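Local coordinates for periplasmic aliphatic sulphonates-binding protein (Escherichia coli, PDB 2X26), which probably serves as the periplasmic binding protein of an ABC transport system that takes up aliphatic sulfonates, at residues A[88-93]-A[154-159]; A[108-113]-A[136-141]. One frame throughout, in Å; residues are numbered along the deposited sequence.

From the N terminus, the chain first lays down four strands of one five-stranded sheet, the last of them 74-80. It then enters a second mixed sheet with strand 87-92. Strand 107-110 follows, then helix 115-126 and strand 135-138, and interaction 2 closes this loop with parallel pairing. After helix 141-149 the chain returns as strand 155-159, which pairs antiparallel with 88-93 in interaction 1. Interaction 2 is therefore nested inside the larger loop closed by interaction 1. The two meet through strand 155-159, which lies between 87-92 and 107-110: Ala157 N and Ala109 O are 2.9 Å apart, a probable hydrogen bond. With that link, they join four adjacent strands of one sheet.

Interaction 1. Residues A[88-93]-A[154-159]; sequences VILVAE and DAWAIW
Ile89 faces Ala157 as a non-hydrogen-bonded antiparallel pair, with CA atoms 4.2 Å apart, and the flanking pairs Val88-Ile158 and Leu90-Trp156 are each closed by two backbone hydrogen bonds. Leu90 N gives a nearly straight bond to Trp156 O, 2.8 Å long with an N-H...O angle of 175°. Trp156 O also receives a CA-H...O contact from Ile89. Val88 O likewise takes both the N-H of Ile158 and the CA-H of Ala157.

The side chains divide between the two faces of the sheet. On one face, Ile89 straddles two alanines. Its CG2 meets Ala155 CB at 4.0 Å, while CG1 meets Ala157 CB. Helix 115-126 packs on Ile89 through Leu119 and Leu120. The other face carries Val88, Leu90, Trp156 and Ile158. Leu90 CG lies anti to its own carbonyl carbon (chi1 -65°). Beyond it, CD1 touches Ile158 CG2 at 4.1 Å and Trp156 CE3 at 4.2 Å. Ile158 CB sits 3.5 Å above the Trp156 ring, offset toward the rim. Tyr163 and Ala166 of helix 162-169 cover Leu90, and helix 141-149 packs against Trp156.

At the far end, Val91 CG1 rests on Ala155 CB at 3.8 Å. Beyond this pair a water takes the N-H of Ala92 and donates to Asp154 O, continuing the connection where the direct bridges stop.

This antiparallel pair lies inside a mixed sheet with helices on both faces, as in periplasmic binding proteins. The backbone bonds satisfy polar groups among buried apolar side chains. The strand pair is thus held by backbone bonds and apolar contacts, with no charged pair across it.

Interaction 2. Residues A[108-113]-A[136-141]; sequences VAFQKG and PTYLTP
Phe110 turns its ring tip into the angle between Pro136 and Tyr138. Its CZ touches Tyr138 CE1 at 3.5 Å and Pro136 CB at 3.8 Å, the proline carbon lying at the ring edge near its plane. The Phe110 and Tyr138 side chains run side by side, with ring planes at 71°. Phe131 and His117 also meet the Phe110 ring. On the opposite face of the sheet, Ala109 CB meets Leu139 CD1, and Ala144 of helix 141-149 packs on both residues.

Strands 107-110 and 135-138 are the parallel strands of a beta-alpha-beta unit whose connecting helix is 115-126. Three backbone hydrogen bonds join 108-113 to 136-141. Thr137 N reaches Val108 O and Phe110 N reaches Thr137 O. Just past the end of strand 135-138, Leu139 N reaches Phe110 O at 2.9 Å.

Beyond the strands, Lys112 passes at a slant over the CD1-CE1 side of the Tyr138 ring. Its CB lies 3.5 Å from Tyr138 CD1, and CD is over one ring face, toward the rim. Thr137 OG1 bonds back to Gln135 O in its own strand. Gln111, between Phe110 and Lys112, sets its CB near Leu139 O, and its OE1 comes within 3.4 Å of Thr140 CG2, a contact with a methyl and not a hydrogen bond.

Interaction 1. Residues A[88-93]-A[154-159]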
# COMPACT_ATOMS: atom_id res chain seq x y z
N VAL A 88 -3.28 -13.85 -2.73
CA VAL A 88 -3.54 -15.30 -2.89
C VAL A 88 -2.54 -16.10 -3.72
O VAL A 88 -1.79 -15.53 -4.53
CB VAL A 88 -4.95 -15.49 -3.51
CG1 VAL A 88 -6.02 -14.83 -2.62
CG2 VAL A 88 -4.98 -14.93 -4.98
N ILE A 89 -2.54 -17.42 -3.52
CA ILE A 89 -1.99 -18.36 -4.49
C ILE A 89 -3.16 -19.09 -5.15
O ILE A 89 -4.01 -19.70 -4.44
CB ILE A 89 -1.06 -19.39 -3.78
CG1 ILE A 89 0.07 -18.67 -3.07
CG2 ILE A 89 -0.53 -20.45 -4.79
CD1 ILE A 89 1.00 -19.63 -2.21
N LEU A 90 -3.25 -18.99 -6.47
CA LEU A 90 -4.30 -19.63 -7.22
C LEU A 90 -3.83 -20.86 -7.92
O LEU A 90 -2.72 -20.89 -8.46
CB LEU A 90 -4.80 -18.70 -8.32
CG LEU A 90 -5.49 -17.41 -7.92
CD1 LEU A 90 -5.68 -16.58 -9.18
CD2 LEU A 90 -6.87 -17.67 -7.22
N VAL A 91 -4.70 -21.85 -7.96
CA VAL A 91 -4.48 -23.04 -8.80
C VAL A 91 -5.74 -23.26 -9.56
O VAL A 91 -6.74 -22.63 -9.24
CB VAL A 91 -4.13 -24.30 -7.97
CG1 VAL A 91 -2.80 -24.07 -7.23
CG2 VAL A 91 -5.24 -24.57 -6.91
N ALA A 92 -5.72 -24.15 -10.55
CA ALA A 92 -6.96 -24.51 -11.26
C ALA A 92 -7.90 -25.26 -10.31
O ALA A 92 -7.40 -26.02 -9.47
CB ALA A 92 -6.64 -25.35 -12.53
N GLU A 93 -9.23 -25.07 -10.41
CA GLU A 93 -10.19 -25.73 -9.49
C GLU A 93 -9.92 -27.20 -9.19
O GLU A 93 -9.85 -27.64 -8.01
CB GLU A 93 -11.61 -25.59 -10.02
CG GLU A 93 -12.15 -24.20 -9.90
CD GLU A 93 -13.55 -24.04 -10.49
OE1 GLU A 93 -13.81 -24.59 -11.58
OE2 GLU A 93 -14.37 -23.33 -9.85
N ASP A 154 1.77 -24.10 -12.68
CA ASP A 154 0.68 -24.75 -11.96
C ASP A 154 -0.04 -23.88 -10.96
O ASP A 154 -1.13 -24.22 -10.52
CB ASP A 154 1.17 -26.04 -11.32
CG ASP A 154 1.71 -26.98 -12.39
OD1 ASP A 154 0.98 -27.15 -13.41
OD2 ASP A 154 2.86 -27.39 -12.25
N ALA A 155 0.59 -22.77 -10.58
CA ALA A 155 0.02 -21.88 -9.59
C ALA A 155 0.49 -20.46 -9.88
O ALA A 155 1.56 -20.28 -10.47
CB ALA A 155 0.44 -22.30 -8.18
N TRP A 156 -0.30 -19.48 -9.45
CA TRP A 156 -0.03 -18.06 -9.68
C TRP A 156 -0.26 -17.33 -8.35
O TRP A 156 -1.37 -17.34 -7.78
CB TRP A 156 -0.93 -17.50 -10.79
CG TRP A 156 -0.73 -16.04 -11.14
CD1 TRP A 156 0.39 -15.30 -10.97
CD2 TRP A 156 -1.67 -15.18 -11.78
NE1 TRP A 156 0.20 -14.02 -11.43
CE2 TRP A 156 -1.06 -13.93 -11.94
CE3 TRP A 156 -3.00 -15.35 -12.20
CZ2 TRP A 156 -1.72 -12.84 -12.51
CZ3 TRP A 156 -3.66 -14.25 -12.78
CH2 TRP A 156 -3.01 -13.03 -12.92
N ALA A 157 0.80 -16.73 -7.85
CA ALA A 157 0.66 -15.95 -6.61
C ALA A 157 0.50 -14.50 -7.05
O ALA A 157 1.34 -13.97 -7.79
CB ALA A 157 1.89 -16.14 -5.73
N ILE A 158 -0.62 -13.89 -6.65
CA ILE A 158 -1.03 -12.58 -7.17
C ILE A 158 -1.95 -11.83 -6.22
O ILE A 158 -2.55 -12.43 -5.31
CB ILE A 158 -1.71 -12.76 -8.60
CG1 ILE A 158 -1.88 -11.42 -9.35
CG2 ILE A 158 -3.00 -13.55 -8.48
CD1 ILE A 158 -0.55 -10.70 -9.65
N TRP A 159 -2.03 -10.51 -6.40
CA TRP A 159 -2.87 -9.63 -5.60
C TRP A 159 -4.14 -9.20 -6.34
O TRP A 159 -4.30 -9.43 -7.55
CB TRP A 159 -2.07 -8.40 -5.16
CG TRP A 159 -1.43 -7.64 -6.30
CD1 TRP A 159 -1.94 -6.59 -6.97
CD2 TRP A 159 -0.12 -7.89 -6.87
NE1 TRP A 159 -1.04 -6.15 -7.94
CE2 TRP A 159 0.09 -6.93 -7.88
CE3 TRP A 159 0.91 -8.81 -6.57
CZ2 TRP A 159 1.29 -6.87 -8.64
CZ3 TRP A 159 2.12 -8.73 -7.32
CH2 TRP A 159 2.27 -7.80 -8.35
O HOH W 1 -3.31 -25.34 -11.57

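Interaction 2. Residues A[108-113]-A[136-141]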
# COMPACT_ATOMS: atom_id res chain seq x y z
N VAL A 108 5.67 -22.08 -10.12
CA VAL A 108 4.80 -21.08 -9.56
C VAL A 108 5.16 -19.71 -10.14
O VAL A 108 6.30 -19.24 -9.96
CB VAL A 108 4.94 -21.06 -8.04
CG1 VAL A 108 3.98 -20.00 -7.42
CG2 VAL A 108 4.66 -22.48 -7.41
N ALA A 109 4.19 -19.02 -10.76
CA ALA A 109 4.45 -17.70 -11.31
C ALA A 109 4.14 -16.62 -10.28
O ALA A 109 3.16 -16.76 -9.54
CB ALA A 109 3.58 -17.48 -12.52
N PHE A 110 4.96 -15.57 -10.26
CA PHE A 110 4.74 -14.35 -9.43
C PHE A 110 5.77 -13.30 -9.81
O PHE A 110 6.79 -13.65 -10.40
CB PHE A 110 4.89 -14.66 -7.93
CG PHE A 110 6.26 -15.23 -7.57
CD1 PHE A 110 7.26 -14.41 -7.02
CD2 PHE A 110 6.55 -16.57 -7.81
CE1 PHE A 110 8.53 -14.96 -6.71
CE2 PHE A 110 7.82 -17.10 -7.53
CZ PHE A 110 8.79 -16.29 -6.97
N GLN A 111 5.56 -12.05 -9.39
CA GLN A 111 6.51 -10.97 -9.68
C GLN A 111 7.64 -10.92 -8.66
O GLN A 111 7.41 -10.87 -7.45
CB GLN A 111 5.79 -9.60 -9.77
CG GLN A 111 6.76 -8.51 -10.25
CD GLN A 111 6.05 -7.16 -10.45
OE1 GLN A 111 5.56 -6.85 -11.52
NE2 GLN A 111 6.07 -6.35 -9.43
N LYS A 112 8.89 -10.95 -9.14
CA LYS A 112 10.03 -10.93 -8.21
C LYS A 112 9.98 -9.65 -7.38
O LYS A 112 9.75 -8.55 -7.91
CB LYS A 112 11.39 -11.02 -8.95
CG LYS A 112 12.57 -11.14 -7.95
CD LYS A 112 13.95 -11.32 -8.66
CE LYS A 112 15.07 -10.86 -7.71
NZ LYS A 112 16.44 -11.16 -8.23
N GLY A 113 10.20 -9.80 -6.07
CA GLY A 113 10.33 -8.65 -5.20
C GLY A 113 9.00 -8.06 -4.77
O GLY A 113 8.99 -7.10 -4.01
N PRO A 136 10.64 -21.30 -9.19
CA PRO A 136 10.06 -19.95 -9.15
C PRO A 136 10.12 -19.37 -10.51
O PRO A 136 11.17 -19.50 -11.20
CB PRO A 136 11.01 -19.17 -8.22
CG PRO A 136 11.63 -20.24 -7.34
CD PRO A 136 11.86 -21.36 -8.35
N THR A 137 9.02 -18.77 -10.93
CA THR A 137 8.87 -18.36 -12.31
C THR A 137 8.54 -16.87 -12.30
O THR A 137 7.38 -16.49 -12.06
CB THR A 137 7.74 -19.16 -12.95
OG1 THR A 137 8.03 -20.57 -12.84
CG2 THR A 137 7.62 -18.80 -14.38
N TYR A 138 9.57 -16.05 -12.52
CA TYR A 138 9.47 -14.62 -12.21
C TYR A 138 8.81 -13.89 -13.37
O TYR A 138 9.40 -13.78 -14.43
CB TYR A 138 10.85 -14.04 -11.93
CG TYR A 138 11.57 -14.69 -10.73
CD1 TYR A 138 11.12 -14.45 -9.44
CD2 TYR A 138 12.70 -15.53 -10.91
CE1 TYR A 138 11.76 -15.00 -8.33
CE2 TYR A 138 13.34 -16.11 -9.78
CZ TYR A 138 12.84 -15.82 -8.50
OH TYR A 138 13.40 -16.34 -7.33
N LEU A 139 7.57 -13.41 -13.17
CA LEU A 139 6.80 -12.80 -14.27
C LEU A 139 5.92 -11.68 -13.76
O LEU A 139 5.33 -11.82 -12.72
CB LEU A 139 5.87 -13.85 -14.87
CG LEU A 139 6.57 -15.07 -15.53
CD1 LEU A 139 5.54 -16.10 -15.96
CD2 LEU A 139 7.33 -14.51 -16.72
N THR A 140 5.73 -10.63 -14.56
CA THR A 140 4.79 -9.57 -14.15
C THR A 140 3.36 -10.07 -14.38
O THR A 140 3.17 -11.11 -15.00
CB THR A 140 5.10 -8.29 -14.90
OG1 THR A 140 4.90 -8.53 -16.30
CG2 THR A 140 6.58 -7.88 -14.65
N PRO A 141 2.35 -9.39 -13.82
CA PRO A 141 1.03 -10.01 -13.80
C PRO A 141 0.48 -10.36 -15.19
O PRO A 141 -0.05 -11.46 -15.33
CB PRO A 141 0.15 -8.95 -13.11
CG PRO A 141 1.09 -8.25 -12.22
CD PRO A 141 2.39 -8.16 -13.00